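Local atomic coordinates of pyridoxal kinase (Entamoeba histolytica, PDB entry 4S1H), a protein that probably phosphorylates pyridoxal at the expense of ATP, a magnesium-dependent kinase reaction that yields pyridoxal 5'-phosphate. Residues T81-S86 with D111-D116; V17-G22 with F35-H40; V106-D111 with K135-I140. One frame throughout, in Å; residues are numbered along the deposited sequence.

Overall arrangement
All three contacts draw on one mixed beta sheet, the core of this ribokinase-like chain. Contact 1 pairs the loops that leave strands 78-81 and 107-110; contact 3 pairs strand 107-110 with the edge strand 139-140 and shares Asp111 with contact 1, their centres lying about 14 Å apart. Contact 2 lies farther across the sheet, where helix 18-28 covers strand 33-41; its centre is about 11 Å from that of contact 1, which it touches through Tyr83 O and Thr38 OG1, 2.8 Å apart. Contacts 2 and 3 do not meet, their nearest atoms being about 7 Å apart. The magnesium sites and ADP are reached through contact 1, where Asp111 and Asp116 each bind one ion.

Contact 1: residues T81-S86 with D111-D116; sequences TGYFPS and DPILGD. With MG (magnesium ion), chain D; MG (magnesium ion), chain E.
Thr81 opens the contact with its backbone: Asp111 N donates to Thr81 O at 2.9 Å, with an N-H...O angle of 156° and the donor tilted 22° from the carbonyl plane. The Thr81 hydroxyl OG1 shares a water with Gly82 O and Asp111 O; this water donates to both carbonyls and so ties the two loops together just beyond the sheet. Gly82 adds a CA-H...O contact, its CA lying 3.5 Å from Asp111 O, and a second water donates to Gly82 O while accepting from Ile113 N. At Tyr83 the contact turns apolar. With CG anti to the backbone N (chi1 178°), the phenol ring presents CD1 to Ile113 CG2 at 3.9 Å; the methyl sits at the ring edge near its plane, and the two side chains cross at about a right angle. The other branch of Ile113 reaches the backbone instead, CG1 lying 3.7 Å from Tyr83 N. Phe84 N then donates to a third water, which in turn donates to Ile113 O, so the loops are bridged by solvent where they diverge.

The same Asp111 turns its side chain to the metal: OD1 binds one magnesium ion at 2.0 Å, alongside four waters and Thr141 O. Asp116 OD2 binds the second ion at 2.2 Å, and Asp116 also touches ADP. Two carboxylates, one in the loop after strand 107-110 and one on strand 115-116, thus hold separate ions; the ion at Asp116 would probably help to offset the phosphate charge, while a direct backbone bond, three waters and the Ile113 contacts join the loops.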
ATOM      1  N   THR A  81      -3.853   1.357  14.870  1.00 15.34           N
ATOM      2  CA  THR A  81      -5.107   1.798  14.320  1.00 14.28           C
ATOM      3  C   THR A  81      -5.010   3.252  13.978  1.00 14.62           C
ATOM      4  O   THR A  81      -4.303   4.038  14.672  1.00 15.90           O
ATOM      5  CB  THR A  81      -6.310   1.467  15.229  1.00 15.18           C
ATOM      6  OG1 THR A  81      -6.190   2.230  16.428  1.00 16.23           O
ATOM      7  CG2 THR A  81      -6.402  -0.021  15.566  1.00 17.98           C
ATOM      8  N   GLY A  82      -5.725   3.646  12.924  1.00 15.80           N
ATOM      9  CA  GLY A  82      -5.792   5.006  12.458  1.00 15.91           C
ATOM     10  C   GLY A  82      -7.213   5.455  12.269  1.00 16.00           C
ATOM     11  O   GLY A  82      -8.023   5.489  13.239  1.00 15.51           O
ATOM     12  N   TYR A  83      -7.527   5.819  11.032  1.00 14.79           N
ATOM     13  CA  TYR A  83      -8.804   6.424  10.700  1.00 15.73           C
ATOM     14  C   TYR A  83      -9.904   5.386  10.598  1.00 17.33           C
ATOM     15  O   TYR A  83      -9.691   4.342   9.982  1.00 17.22           O
ATOM     16  CB  TYR A  83      -8.722   7.181   9.375  1.00 16.73           C
ATOM     17  CG  TYR A  83     -10.025   7.786   8.938  1.00 17.51           C
ATOM     18  CD1 TYR A  83     -10.437   9.032   9.435  1.00 20.76           C
ATOM     19  CD2 TYR A  83     -10.858   7.131   8.040  1.00 17.98           C
ATOM     20  CE1 TYR A  83     -11.644   9.589   9.040  1.00 25.03           C
ATOM     21  CE2 TYR A  83     -12.048   7.684   7.637  1.00 18.38           C
ATOM     22  CZ  TYR A  83     -12.440   8.906   8.132  1.00 20.12           C
ATOM     23  OH  TYR A  83     -13.625   9.464   7.733  1.00 32.99           O
ATOM     24  N   PHE A  84     -11.058   5.682  11.209  1.00 16.25           N
ATOM     25  CA  PHE A  84     -12.267   4.907  10.983  1.00 16.16           C
ATOM     26  C   PHE A  84     -13.392   5.825  10.498  1.00 18.09           C
ATOM     27  O   PHE A  84     -13.604   6.903  11.064  1.00 17.94           O
ATOM     28  CB  PHE A  84     -12.713   4.216  12.254  1.00 17.08           C
ATOM     29  CG  PHE A  84     -11.749   3.209  12.769  1.00 15.74           C
ATOM     30  CD1 PHE A  84     -11.839   1.882  12.400  1.00 17.61           C
ATOM     31  CD2 PHE A  84     -10.801   3.579  13.724  1.00 16.21           C
ATOM     32  CE1 PHE A  84     -10.958   0.960  12.917  1.00 19.89           C
ATOM     33  CE2 PHE A  84      -9.939   2.648  14.269  1.00 15.94           C
ATOM     34  CZ  PHE A  84     -10.012   1.334  13.863  1.00 17.28           C
ATOM     35  N   PRO A  85     -14.128   5.415   9.469  1.00 19.03           N
ATOM     36  CA  PRO A  85     -15.227   6.244   8.965  1.00 23.90           C
ATOM     37  C   PRO A  85     -16.514   6.121   9.787  1.00 28.89           C
ATOM     38  O   PRO A  85     -17.380   6.997   9.682  1.00 26.70           O
ATOM     39  CB  PRO A  85     -15.429   5.719   7.526  1.00 22.54           C
ATOM     40  CG  PRO A  85     -15.027   4.305   7.592  1.00 19.73           C
ATOM     41  CD  PRO A  85     -13.894   4.254   8.576  1.00 17.82           C
ATOM     42  N   SER A  86     -16.624   5.077  10.609  1.00 19.48           N
ATOM     43  CA  SER A  86     -17.851   4.759  11.322  1.00 20.03           C
ATOM     44  C   SER A  86     -17.559   4.001  12.601  1.00 21.46           C
ATOM     45  O   SER A  86     -16.562   3.276  12.676  1.00 19.32           O
ATOM     46  CB  SER A  86     -18.793   3.935  10.423  1.00 22.32           C
ATOM     47  OG  SER A  86     -18.135   2.796   9.873  1.00 24.73           O
ATOM     48  N   ASP A 111      -3.586   5.575  17.021  1.00 15.77           N
ATOM     49  CA  ASP A 111      -3.491   6.942  16.517  1.00 15.62           C
ATOM     50  C   ASP A 111      -4.910   7.414  16.245  1.00 17.82           C
ATOM     51  O   ASP A 111      -5.477   7.102  15.205  1.00 18.03           O
ATOM     52  CB  ASP A 111      -2.692   6.907  15.213  1.00 17.11           C
ATOM     53  CG  ASP A 111      -2.315   8.253  14.722  1.00 21.88           C
ATOM     54  OD1 ASP A 111      -2.268   9.200  15.536  1.00 21.11           O
ATOM     55  OD2 ASP A 111      -1.971   8.365  13.510  1.00 19.95           O
ATOM     56  N   PRO A 112      -5.518   8.129  17.192  1.00 18.88           N
ATOM     57  CA  PRO A 112      -6.894   8.563  17.009  1.00 22.92           C
ATOM     58  C   PRO A 112      -6.928   9.668  15.960  1.00 28.68           C
ATOM     59  O   PRO A 112      -6.232  10.652  16.097  1.00 33.77           O
ATOM     60  CB  PRO A 112      -7.284   9.059  18.390  1.00 30.05           C
ATOM     61  CG  PRO A 112      -6.012   9.511  19.021  1.00 25.41           C
ATOM     62  CD  PRO A 112      -4.902   8.703  18.387  1.00 20.13           C
ATOM     63  N   ILE A 113      -7.712   9.472  14.913  1.00 23.33           N
ATOM     64  CA  ILE A 113      -7.854  10.444  13.828  1.00 23.36           C
ATOM     65  C   ILE A 113      -9.255  11.002  13.913  1.00 33.10           C
ATOM     66  O   ILE A 113     -10.232  10.381  13.511  1.00 33.27           O
ATOM     67  CB  ILE A 113      -7.626   9.835  12.430  1.00 28.59           C
ATOM     68  CG1 ILE A 113      -6.338   9.017  12.411  1.00 30.76           C
ATOM     69  CG2 ILE A 113      -7.617  10.933  11.374  1.00 27.77           C
ATOM     70  CD1 ILE A 113      -5.092   9.785  12.783  1.00 27.58           C
ATOM     71  N   LEU A 114      -9.345  12.191  14.464  1.00 22.95           N
ATOM     72  CA  LEU A 114     -10.639  12.809  14.695  1.00 22.19           C
ATOM     73  C   LEU A 114     -10.741  14.213  14.106  1.00 22.57           C
ATOM     74  O   LEU A 114     -11.814  14.612  13.657  1.00 30.36           O
ATOM     75  CB  LEU A 114     -10.952  12.846  16.181  1.00 25.56           C
ATOM     76  CG  LEU A 114     -10.967  11.507  16.906  1.00 28.89           C
ATOM     77  CD1 LEU A 114     -11.180  11.757  18.381  1.00 28.68           C
ATOM     78  CD2 LEU A 114     -12.065  10.627  16.362  1.00 21.65           C
ATOM     79  N   GLY A 115      -9.650  14.967  14.102  1.00 27.27           N
ATOM     80  CA  GLY A 115      -9.714  16.339  13.591  1.00 23.71           C
ATOM     81  C   GLY A 115      -8.442  17.119  13.830  1.00 27.39           C
ATOM     82  O   GLY A 115      -7.433  16.591  14.275  1.00 23.84           O
ATOM     83  N   ASP A 116      -8.505  18.399  13.530  1.00 28.63           N
ATOM     84  CA  ASP A 116      -7.372  19.287  13.699  1.00 29.53           C
ATOM     85  C   ASP A 116      -7.873  20.717  13.702  1.00 25.36           C
ATOM     86  O   ASP A 116      -8.994  21.002  13.261  1.00 32.55           O
ATOM     87  CB  ASP A 116      -6.364  19.083  12.557  1.00 32.14           C
ATOM     88  CG  ASP A 116      -4.940  19.452  12.948  1.00 33.86           C
ATOM     89  OD1 ASP A 116      -4.729  20.032  14.049  1.00 29.60           O
ATOM     90  OD2 ASP A 116      -4.018  19.117  12.159  1.00 24.95           O
TER
HETATM   91 MG    MG D 302      -1.750  11.126  15.441  1.00 21.93          MG
HETATM   92 MG    MG E 303      -1.870  18.727  12.425  1.00 26.18          MG
HETATM   93  O   HOH W   1      -7.267   4.646  15.741  1.00 15.80           O
HETATM   94  O   HOH W   2      -9.523   7.190  14.575  1.00 26.58           O
HETATM   95  O   HOH W   3     -11.467   8.062  12.843  1.00 25.91           O
HETATM   96  O   HOH W   4      -1.869  11.121  13.231  1.00 20.27           O
HETATM   97  O   HOH W   5      -3.640  11.694  15.520  1.00 18.89           O
HETATM   98  O   HOH W   6      -2.041  19.349  14.366  1.00 23.71           O
HETATM   99  O   HOH W   7       0.455  10.501  15.117  1.00 19.67           O
HETATM  100  O   HOH W   8      -1.079  13.065  15.426  1.00 21.66           O

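Contact 2: residues V17-G22 with F35-H40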
ATOM      1  N   VAL A  17      -2.022   9.258   2.815  1.00 17.87           N
ATOM      2  CA  VAL A  17      -2.573   9.289   4.189  1.00 19.20           C
ATOM      3  C   VAL A  17      -2.732   7.864   4.685  1.00 19.71           C
ATOM      4  O   VAL A  17      -2.633   6.911   3.892  1.00 19.18           O
ATOM      5  CB  VAL A  17      -3.930  10.038   4.286  1.00 25.23           C
ATOM      6  CG1 VAL A  17      -3.780  11.492   3.863  1.00 26.92           C
ATOM      7  CG2 VAL A  17      -5.011   9.353   3.471  1.00 20.99           C
ATOM      8  N   GLY A  18      -2.968   7.733   5.998  1.00 17.00           N
ATOM      9  CA  GLY A  18      -3.351   6.510   6.630  1.00 14.93           C
ATOM     10  C   GLY A  18      -2.498   5.311   6.286  1.00 15.39           C
ATOM     11  O   GLY A  18      -1.249   5.364   6.299  1.00 14.58           O
ATOM     12  N   ASN A  19      -3.174   4.224   5.939  1.00 15.68           N
ATOM     13  CA  ASN A  19      -2.448   2.998   5.596  1.00 15.76           C
ATOM     14  C   ASN A  19      -1.552   3.086   4.353  1.00 16.02           C
ATOM     15  O   ASN A  19      -0.631   2.299   4.232  1.00 15.95           O
ATOM     16  CB  ASN A  19      -3.375   1.776   5.492  1.00 15.88           C
ATOM     17  CG  ASN A  19      -3.318   0.888   6.705  1.00 18.49           C
ATOM     18  OD1 ASN A  19      -2.426   1.006   7.544  1.00 19.03           O
ATOM     19  ND2 ASN A  19      -4.257  -0.020   6.802  1.00 15.03           N
ATOM     20  N   ARG A  20      -1.783   4.041   3.464  1.00 15.33           N
ATOM     21  CA  ARG A  20      -0.871   4.272   2.355  1.00 16.67           C
ATOM     22  C   ARG A  20       0.496   4.770   2.848  1.00 16.98           C
ATOM     23  O   ARG A  20       1.534   4.279   2.404  1.00 17.27           O
ATOM     24  CB  ARG A  20      -1.504   5.172   1.315  1.00 17.40           C
ATOM     25  CG  ARG A  20      -0.759   5.314   0.039  1.00 26.81           C
ATOM     26  CD  ARG A  20      -0.821   4.097  -0.897  1.00 20.31           C
ATOM     27  NE  ARG A  20       0.178   4.438  -1.919  1.00 20.53           N
ATOM     28  CZ  ARG A  20       1.376   3.883  -2.114  1.00 18.52           C
ATOM     29  NH1 ARG A  20       1.790   2.817  -1.421  1.00 19.65           N
ATOM     30  NH2 ARG A  20       2.179   4.433  -3.004  1.00 18.95           N
ATOM     31  N   CYS A  21       0.502   5.741   3.767  1.00 17.29           N
ATOM     32  CA  CYS A  21       1.733   6.106   4.511  1.00 16.98           C
ATOM     33  C   CYS A  21       2.351   4.901   5.195  1.00 14.16           C
ATOM     34  O   CYS A  21       3.557   4.704   5.146  1.00 15.03           O
ATOM     35  CB  CYS A  21       1.453   7.186   5.555  1.00 17.15           C
ATOM     36  SG  CYS A  21       0.965   8.728   4.809  1.00 22.56           S
ATOM     37  N   GLY A  22       1.516   4.093   5.846  1.00 14.84           N
ATOM     38  CA  GLY A  22       1.969   2.924   6.551  1.00 14.63           C
ATOM     39  C   GLY A  22       2.650   1.943   5.633  1.00 17.38           C
ATOM     40  O   GLY A  22       3.712   1.425   5.962  1.00 16.30           O
ATOM     41  N   PHE A  35      -2.127  -4.871   6.134  1.00 13.30           N
ATOM     42  CA  PHE A  35      -2.770  -3.568   5.974  1.00 12.99           C
ATOM     43  C   PHE A  35      -4.254  -3.744   5.665  1.00 13.16           C
ATOM     44  O   PHE A  35      -4.650  -3.973   4.496  1.00 15.56           O
ATOM     45  CB  PHE A  35      -2.086  -2.720   4.901  1.00 13.04           C
ATOM     46  CG  PHE A  35      -0.624  -2.502   5.131  1.00 13.35           C
ATOM     47  CD1 PHE A  35       0.330  -3.422   4.671  1.00 15.85           C
ATOM     48  CD2 PHE A  35      -0.176  -1.380   5.832  1.00 14.34           C
ATOM     49  CE1 PHE A  35       1.690  -3.207   4.893  1.00 15.54           C
ATOM     50  CE2 PHE A  35       1.187  -1.171   6.011  1.00 13.44           C
ATOM     51  CZ  PHE A  35       2.111  -2.092   5.587  1.00 18.13           C
ATOM     52  N   VAL A  36      -5.079  -3.723   6.695  1.00 13.17           N
ATOM     53  CA  VAL A  36      -6.500  -3.812   6.550  1.00 13.41           C
ATOM     54  C   VAL A  36      -7.033  -2.397   6.355  1.00 14.37           C
ATOM     55  O   VAL A  36      -6.790  -1.503   7.145  1.00 14.51           O
ATOM     56  CB  VAL A  36      -7.183  -4.497   7.747  1.00 13.62           C
ATOM     57  CG1 VAL A  36      -8.691  -4.498   7.560  1.00 13.97           C
ATOM     58  CG2 VAL A  36      -6.638  -5.901   7.925  1.00 14.63           C
ATOM     59  N   LEU A  37      -7.763  -2.171   5.298  1.00 14.95           N
ATOM     60  CA  LEU A  37      -8.284  -0.829   4.958  1.00 13.71           C
ATOM     61  C   LEU A  37      -9.640  -0.529   5.597  1.00 14.18           C
ATOM     62  O   LEU A  37     -10.498  -1.387   5.745  1.00 15.12           O
ATOM     63  CB  LEU A  37      -8.392  -0.676   3.430  1.00 14.47           C
ATOM     64  CG  LEU A  37      -7.158  -1.150   2.646  1.00 14.16           C
ATOM     65  CD1 LEU A  37      -7.400  -0.856   1.166  1.00 14.34           C
ATOM     66  CD2 LEU A  37      -5.848  -0.557   3.146  1.00 15.27           C
ATOM     67  N   THR A  38      -9.832   0.721   6.004  1.00 15.53           N
ATOM     68  CA  THR A  38     -11.129   1.165   6.504  1.00 15.77           C
ATOM     69  C   THR A  38     -11.889   2.069   5.507  1.00 14.99           C
ATOM     70  O   THR A  38     -13.065   2.388   5.735  1.00 15.98           O
ATOM     71  CB  THR A  38     -11.004   1.978   7.804  1.00 15.32           C
ATOM     72  OG1 THR A  38     -10.213   3.134   7.545  1.00 14.48           O
ATOM     73  CG2 THR A  38     -10.328   1.169   8.875  1.00 14.57           C
ATOM     74  N   THR A  39     -11.196   2.490   4.442  1.00 15.70           N
ATOM     75  CA  THR A  39     -11.777   3.238   3.308  1.00 16.35           C
ATOM     76  C   THR A  39     -11.095   2.822   2.021  1.00 17.32           C
ATOM     77  O   THR A  39      -9.997   2.278   2.054  1.00 16.58           O
ATOM     78  CB  THR A  39     -11.586   4.761   3.416  1.00 17.91           C
ATOM     79  OG1 THR A  39     -10.210   5.129   3.225  1.00 17.91           O
ATOM     80  CG2 THR A  39     -12.039   5.280   4.790  1.00 16.79           C
ATOM     81  N   HIS A  40     -11.753   3.111   0.908  1.00 16.23           N
ATOM     82  CA  HIS A  40     -11.133   3.067  -0.421  1.00 16.22           C
ATOM     83  C   HIS A  40     -11.545   4.341  -1.157  1.00 16.92           C
ATOM     84  O   HIS A  40     -12.558   4.364  -1.859  1.00 17.59           O
ATOM     85  CB  HIS A  40     -11.562   1.786  -1.153  1.00 16.37           C
ATOM     86  CG  HIS A  40     -10.993   1.641  -2.539  1.00 16.65           C
ATOM     87  ND1 HIS A  40     -11.651   0.951  -3.533  1.00 17.14           N
ATOM     88  CD2 HIS A  40      -9.845   2.089  -3.102  1.00 16.59           C
ATOM     89  CE1 HIS A  40     -10.944   0.974  -4.644  1.00 17.37           C
ATOM     90  NE2 HIS A  40      -9.844   1.647  -4.417  1.00 17.06           N
TER
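Asn19 and Phe35 meet inside a beta-alpha-beta unit, strand 5-9, helix 18-28 and strand 33-41, in which the helix covers the sheet. The short segments 18-22 and 35-37 run nearly antiparallel, with their axes 9.2 Å apart. Asn19 has an unusual chi1 of -102°, and its amide meets the rim of the phenyl ring: OD1 lies 3.7 Å from Phe35 CD2, near the ring plane, and the amide and ring planes are 81° apart. The same oxygen is hydrogen-bonded to Thr7 OG1 on strand 5-9, so one side chain links the helix to two adjacent strands. Its ND2 comes 3.0 Å from Val36 O, but the angle is too poor for a hydrogen bond. Leu37 CD2 packs 4.0 Å from Asn19 ND2 and almost as near Asn19 CB. On the far side of the sheet Val36 packs against helix 57-69. The second subunit is close as well, its Tyr11 OH bonding to Phe35 O. Phe35 CG stands anti to the carbonyl carbon (chi1 -56°), and the ring's CE2 comes to the helix backbone, 3.5 Å from Gly22 C.

Contact 3: residues V106-D111 with K135-I140. With MG (magnesium ion), chain D.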
ATOM      1  N   VAL A 106       1.241  -7.865  22.749  1.00 25.19           N
ATOM      2  CA  VAL A 106       1.095  -7.099  21.529  1.00 20.62           C
ATOM      3  C   VAL A 106       1.121  -5.625  21.928  1.00 25.56           C
ATOM      4  O   VAL A 106       0.324  -5.190  22.749  1.00 30.46           O
ATOM      5  CB  VAL A 106      -0.211  -7.443  20.785  1.00 24.12           C
ATOM      6  CG1 VAL A 106      -0.385  -6.610  19.517  1.00 29.13           C
ATOM      7  CG2 VAL A 106      -0.229  -8.933  20.449  1.00 21.18           C
ATOM      8  N   TYR A 107       2.051  -4.885  21.358  1.00 18.20           N
ATOM      9  CA  TYR A 107       2.169  -3.454  21.566  1.00 16.71           C
ATOM     10  C   TYR A 107       1.193  -2.723  20.617  1.00 17.10           C
ATOM     11  O   TYR A 107       1.326  -2.777  19.396  1.00 17.22           O
ATOM     12  CB  TYR A 107       3.616  -3.017  21.328  1.00 16.78           C
ATOM     13  CG  TYR A 107       3.949  -1.571  21.676  1.00 16.53           C
ATOM     14  CD1 TYR A 107       4.358  -1.210  22.967  1.00 17.96           C
ATOM     15  CD2 TYR A 107       3.914  -0.567  20.707  1.00 15.43           C
ATOM     16  CE1 TYR A 107       4.679   0.113  23.271  1.00 20.43           C
ATOM     17  CE2 TYR A 107       4.228   0.762  21.007  1.00 19.28           C
ATOM     18  CZ  TYR A 107       4.621   1.091  22.286  1.00 18.76           C
ATOM     19  OH  TYR A 107       4.943   2.400  22.579  1.00 29.14           O
ATOM     20  N   PHE A 108       0.213  -2.026  21.185  1.00 15.36           N
ATOM     21  CA  PHE A 108      -0.818  -1.350  20.410  1.00 14.81           C
ATOM     22  C   PHE A 108      -0.631   0.152  20.459  1.00 15.17           C
ATOM     23  O   PHE A 108      -0.730   0.771  21.531  1.00 14.94           O
ATOM     24  CB  PHE A 108      -2.183  -1.798  20.913  1.00 16.05           C
ATOM     25  CG  PHE A 108      -3.369  -1.061  20.321  1.00 16.67           C
ATOM     26  CD1 PHE A 108      -3.346  -0.477  19.050  1.00 15.73           C
ATOM     27  CD2 PHE A 108      -4.543  -0.954  21.077  1.00 16.77           C
ATOM     28  CE1 PHE A 108      -4.466   0.173  18.548  1.00 15.90           C
ATOM     29  CE2 PHE A 108      -5.660  -0.346  20.546  1.00 17.44           C
ATOM     30  CZ  PHE A 108      -5.627   0.215  19.283  1.00 15.06           C
ATOM     31  N   LEU A 109      -0.289   0.724  19.315  1.00 13.61           N
ATOM     32  CA  LEU A 109      -0.257   2.162  19.101  1.00 14.43           C
ATOM     33  C   LEU A 109      -1.575   2.570  18.475  1.00 18.27           C
ATOM     34  O   LEU A 109      -1.872   2.202  17.333  1.00 14.56           O
ATOM     35  CB  LEU A 109       0.919   2.549  18.190  1.00 15.54           C
ATOM     36  CG  LEU A 109       1.200   4.049  17.976  1.00 15.18           C
ATOM     37  CD1 LEU A 109       2.581   4.214  17.362  1.00 20.55           C
ATOM     38  CD2 LEU A 109       0.172   4.751  17.122  1.00 17.39           C
ATOM     39  N   CYS A 110      -2.372   3.331  19.196  1.00 15.36           N
ATOM     40  CA  CYS A 110      -3.631   3.858  18.719  1.00 14.19           C
ATOM     41  C   CYS A 110      -3.410   5.297  18.297  1.00 15.65           C
ATOM     42  O   CYS A 110      -3.054   6.149  19.121  1.00 16.77           O
ATOM     43  CB  CYS A 110      -4.720   3.757  19.789  1.00 14.34           C
ATOM     44  SG  CYS A 110      -6.331   4.360  19.253  1.00 18.03           S
ATOM     45  N   ASP A 111      -3.586   5.575  17.021  1.00 15.77           N
ATOM     46  CA  ASP A 111      -3.491   6.942  16.517  1.00 15.62           C
ATOM     47  C   ASP A 111      -4.910   7.414  16.245  1.00 17.82           C
ATOM     48  O   ASP A 111      -5.477   7.102  15.205  1.00 18.03           O
ATOM     49  CB  ASP A 111      -2.692   6.907  15.213  1.00 17.11           C
ATOM     50  CG  ASP A 111      -2.315   8.253  14.722  1.00 21.88           C
ATOM     51  OD1 ASP A 111      -2.268   9.200  15.536  1.00 21.11           O
ATOM     52  OD2 ASP A 111      -1.971   8.365  13.510  1.00 19.95           O
ATOM     53  N   LYS A 135      -8.459   2.955  25.400  1.00 17.89           N
ATOM     54  CA  LYS A 135      -8.225   2.331  26.693  1.00 20.02           C
ATOM     55  C   LYS A 135      -7.441   1.035  26.585  1.00 19.25           C
ATOM     56  O   LYS A 135      -6.897   0.574  27.589  1.00 24.77           O
ATOM     57  CB  LYS A 135      -9.536   2.090  27.442  1.00 20.90           C
ATOM     58  CG  LYS A 135     -10.280   3.372  27.777  1.00 25.56           C
ATOM     59  CD  LYS A 135     -11.521   3.078  28.603  1.00 29.74           C
ATOM     60  CE  LYS A 135     -12.299   4.339  28.888  1.00 34.79           C
ATOM     61  NZ  LYS A 135     -13.569   3.995  29.580  1.00 60.04           N
ATOM     62  N   TYR A 136      -7.378   0.452  25.381  1.00 18.82           N
ATOM     63  CA  TYR A 136      -6.605  -0.748  25.153  1.00 18.39           C
ATOM     64  C   TYR A 136      -5.170  -0.484  24.676  1.00 19.24           C
ATOM     65  O   TYR A 136      -4.384  -1.404  24.588  1.00 21.69           O
ATOM     66  CB  TYR A 136      -7.357  -1.663  24.166  1.00 19.71           C
ATOM     67  CG  TYR A 136      -8.741  -2.039  24.679  1.00 23.22           C
ATOM     68  CD1 TYR A 136      -8.931  -3.133  25.535  1.00 32.19           C
ATOM     69  CD2 TYR A 136      -9.848  -1.266  24.363  1.00 24.42           C
ATOM     70  CE1 TYR A 136     -10.192  -3.458  26.023  1.00 36.56           C
ATOM     71  CE2 TYR A 136     -11.108  -1.578  24.846  1.00 26.96           C
ATOM     72  CZ  TYR A 136     -11.283  -2.670  25.677  1.00 40.69           C
ATOM     73  OH  TYR A 136     -12.553  -2.965  26.140  1.00 51.26           O
ATOM     74  N   ALA A 137      -4.826   0.768  24.396  1.00 19.89           N
ATOM     75  CA  ALA A 137      -3.539   1.121  23.803  1.00 16.89           C
ATOM     76  C   ALA A 137      -2.387   1.177  24.783  1.00 16.94           C
ATOM     77  O   ALA A 137      -2.536   1.594  25.946  1.00 20.25           O
ATOM     78  CB  ALA A 137      -3.654   2.456  23.070  1.00 20.27           C
ATOM     79  N   ASP A 138      -1.219   0.793  24.299  1.00 16.44           N
ATOM     80  CA  ASP A 138       0.033   0.975  25.014  1.00 16.58           C
ATOM     81  C   ASP A 138       0.562   2.415  24.892  1.00 15.46           C
ATOM     82  O   ASP A 138       1.236   2.919  25.786  1.00 17.54           O
ATOM     83  CB  ASP A 138       1.023  -0.045  24.504  1.00 16.60           C
ATOM     84  CG  ASP A 138       0.588  -1.465  24.835  1.00 19.73           C
ATOM     85  OD1 ASP A 138       0.765  -1.880  26.021  1.00 23.00           O
ATOM     86  OD2 ASP A 138      -0.017  -2.117  23.962  1.00 17.77           O
ATOM     87  N   ILE A 139       0.245   3.062  23.776  1.00 14.23           N
ATOM     88  CA  ILE A 139       0.602   4.432  23.491  1.00 13.95           C
ATOM     89  C   ILE A 139      -0.442   5.022  22.559  1.00 14.55           C
ATOM     90  O   ILE A 139      -0.964   4.320  21.641  1.00 13.48           O
ATOM     91  CB  ILE A 139       2.011   4.515  22.901  1.00 14.37           C
ATOM     92  CG1 ILE A 139       2.428   5.947  22.655  1.00 14.89           C
ATOM     93  CG2 ILE A 139       2.109   3.699  21.602  1.00 13.54           C
ATOM     94  CD1 ILE A 139       3.887   6.100  22.313  1.00 16.23           C
ATOM     95  N   ILE A 140      -0.743   6.295  22.740  1.00 13.73           N
ATOM     96  CA  ILE A 140      -1.622   6.995  21.827  1.00 13.59           C
ATOM     97  C   ILE A 140      -0.923   8.226  21.282  1.00 14.38           C
ATOM     98  O   ILE A 140      -0.113   8.833  21.997  1.00 15.14           O
ATOM     99  CB  ILE A 140      -2.997   7.324  22.431  1.00 13.96           C
ATOM    100  CG1 ILE A 140      -2.910   8.334  23.588  1.00 14.35           C
ATOM    101  CG2 ILE A 140      -3.671   6.053  22.930  1.00 14.26           C
ATOM    102  CD1 ILE A 140      -4.281   8.847  23.991  1.00 16.32           C
TER
HETATM  103 MG    MG D 302      -1.750  11.126  15.441  1.00 21.93          MG
HETATM  104  O   HOH W   9       1.631  -4.653  25.605  1.00 33.70           O
HETATM  105  O   HOH W   4      -1.869  11.121  13.231  1.00 20.27           O
HETATM  106  O   HOH W   5      -3.640  11.694  15.520  1.00 18.89           O
HETATM  107  O   HOH W   7       0.455  10.501  15.117  1.00 19.67           O
HETATM  108  O   HOH W   8      -1.079  13.065  15.426  1.00 21.66           O
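Asp138 has CG anti to its carbonyl carbon (chi1 -65°), and from there OD2 reaches back to Phe108 N; Tyr107, with CG anti to the backbone N (chi1 -173°), lays its ring against Asp138 CB. The two meet where edge strand 139-140 joins 107-110 in the parallel part of the ribokinase-like sheet. The bond from Phe108 N to Asp138 OD2 is 2.8 Å long and nearly straight, at 170°; it meets the oxygen on its anti side. Asp138 OD2 and Val106 O, two acceptors 3.3 Å apart, both bind Lys101 NZ, the former in a salt bridge, and the lysine charge would ease their closeness. A water donating to Asp138 OD1 and Val106 O completes the link.

Over one face of the Tyr107 ring stands Asp138 CB, 4.1 Å from the centroid, in a CH-pi contact offset toward the rim. Farther out, Tyr107 OH comes 3.3 Å from Ile139 CG2. Phe108 turns its ring to Tyr136 and Ala137 instead: Ala137 CB lies over one face, and Tyr136 O is at the edge, 3.5 Å from Phe108 CD2.

The backbones pair as parallel strands, Leu109 with Ile139 and Cys110 with Ile140. Phe108 O accepts from Asp138 N at 2.8 Å and weakly from Ile139 N, while Cys110 N donates to Ile139 O at 3.0 Å. Leu109 and Ile139 lie side by side on one face, pointing the same way, with Leu109 CG and Ile139 CG2 in contact. On the other face Cys110 CB packs against Ile140 CG2 and, closer still, 3.7 Å from Ala137 CB.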